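Local coordinates for capsid fiber protein (Bacillus phage phi29, PDB 6QYY) that forms the head fibers of the phage capsid, the present fragment being the N-terminal base that probably attaches the fiber to the head, at residues K45-D48 / L52-V55. Residues are numbered along the deposited sequence; the frame is centred on the assembly and turned at random.
With SO4 (sulfate ion), chain G.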
loop_
_atom_site.group_PDB
_atom_site.type_symbol
_atom_site.label_atom_id
_atom_site.label_comp_id
_atom_site.label_asym_id
_atom_site.label_seq_id
_atom_site.Cartn_x
_atom_site.Cartn_y
_atom_site.Cartn_z
ATOM N N LYS A 45 16.607 1.408 -12.907
ATOM C CA LYS A 45 17.868 1.582 -13.614
ATOM C C LYS A 45 18.668 0.295 -13.536
ATOM O O LYS A 45 18.362 -0.620 -12.769
ATOM C CB LYS A 45 18.677 2.763 -13.070
ATOM C CG LYS A 45 18.959 2.752 -11.585
ATOM C CD LYS A 45 19.430 4.157 -11.148
ATOM C CE LYS A 45 19.516 4.300 -9.634
ATOM N NZ LYS A 45 19.418 5.720 -9.165
ATOM N N ASP A 46 19.697 0.238 -14.361
ATOM C CA ASP A 46 20.586 -0.908 -14.455
ATOM C C ASP A 46 21.782 -0.670 -13.532
ATOM O O ASP A 46 22.377 0.410 -13.562
ATOM C CB ASP A 46 21.033 -1.054 -15.916
ATOM C CG ASP A 46 21.812 -2.330 -16.192
ATOM O OD1 ASP A 46 22.942 -2.482 -15.671
ATOM O OD2 ASP A 46 21.324 -3.152 -17.005
ATOM N N VAL A 47 22.121 -1.651 -12.695
ATOM C CA VAL A 47 23.260 -1.538 -11.780
ATOM C C VAL A 47 24.177 -2.742 -11.974
ATOM O O VAL A 47 23.710 -3.887 -11.999
ATOM C CB VAL A 47 22.829 -1.458 -10.305
ATOM C CG1 VAL A 47 24.059 -1.144 -9.433
ATOM C CG2 VAL A 47 21.727 -0.404 -10.101
ATOM N N ASP A 48 25.479 -2.487 -12.076
ATOM C CA ASP A 48 26.434 -3.574 -12.231
ATOM C C ASP A 48 26.782 -4.177 -10.875
ATOM O O ASP A 48 26.838 -3.481 -9.855
ATOM C CB ASP A 48 27.702 -3.085 -12.931
ATOM C CG ASP A 48 27.420 -2.531 -14.323
ATOM O OD1 ASP A 48 26.352 -2.859 -14.897
ATOM O OD2 ASP A 48 28.264 -1.766 -14.839
ATOM N N LEU A 52 27.587 0.581 -6.045
ATOM C CA LEU A 52 26.590 1.282 -5.257
ATOM C C LEU A 52 25.517 1.857 -6.167
ATOM O O LEU A 52 25.729 2.078 -7.363
ATOM C CB LEU A 52 27.221 2.404 -4.444
ATOM C CG LEU A 52 28.192 1.923 -3.386
ATOM C CD1 LEU A 52 28.988 3.086 -2.851
ATOM C CD2 LEU A 52 27.414 1.235 -2.287
ATOM N N THR A 53 24.347 2.094 -5.580
ATOM C CA THR A 53 23.229 2.665 -6.306
ATOM C C THR A 53 22.301 3.323 -5.302
ATOM O O THR A 53 22.216 2.908 -4.146
ATOM C CB THR A 53 22.469 1.618 -7.140
ATOM O OG1 THR A 53 21.542 2.276 -8.019
ATOM C CG2 THR A 53 21.716 0.645 -6.260
ATOM N N GLN A 54 21.621 4.363 -5.748
ATOM C CA GLN A 54 20.608 5.015 -4.932
ATOM C C GLN A 54 19.255 4.435 -5.318
ATOM O O GLN A 54 18.841 4.538 -6.480
ATOM C CB GLN A 54 20.637 6.531 -5.119
ATOM C CG GLN A 54 19.495 7.240 -4.419
ATOM C CD GLN A 54 19.897 8.588 -3.850
ATOM O OE1 GLN A 54 21.040 8.785 -3.425
ATOM N NE2 GLN A 54 18.950 9.527 -3.835
ATOM N N VAL A 55 18.583 3.817 -4.353
ATOM C CA VAL A 55 17.273 3.208 -4.575
ATOM C C VAL A 55 16.214 4.223 -4.174
ATOM O O VAL A 55 16.128 4.597 -3.004
ATOM C CB VAL A 55 17.109 1.917 -3.756
ATOM C CG1 VAL A 55 15.725 1.307 -4.020
ATOM C CG2 VAL A 55 18.226 0.919 -4.055
HETATM S S SO4 G . 17.058 1.085 -8.757
HETATM O O1 SO4 G . 16.026 0.555 -7.836
HETATM O O2 SO4 G . 17.468 2.421 -8.274
HETATM O O3 SO4 G . 18.238 0.185 -8.774
HETATM O O4 SO4 G . 16.486 1.188 -10.119
HETATM O O HOH W 1 22.265 5.628 -8.419
#
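The ammonium nitrogen NZ of Lys45 is gripped twice: it gives a hydrogen bond of 3.0 Å to Gln54 O, in the carbonyl plane and on a lone pair (C=O...N angle 144°), and a second to a water 2.9 Å from NZ. That water also accepts from Gln54 N, so the lysine tip engages the carbonyl of Gln54 directly and its amide through the water, on strand 52-57, outermost in its mixed sheet within this chain. Although CG of Lys45 starts wedged between its backbone N and carbonyl carbon (chi1 54°), the chain beyond is extended and carries CE alongside Thr53, 3.3 Å from OG1. Next to this polar bridge, the side chains of Val47 and Thr53 meet obliquely; CG2 of Val47 sits 3.4 Å from Thr53 OG1, and both methyls of Val47 lie against Thr53 CB. Backbone bonds join Val47 to Val13 and Thr53 to Ala7. A sulfate ion, probably from the crystallisation liquor, takes hydrogen bonds from Lys45 N and Val44 N. The contact thus exemplifies a loop joined to an edge strand by one charged side chain and a small apolar contact, the charge probably eased by the carbonyl and the water and, in this crystal, by the nearby sulfate.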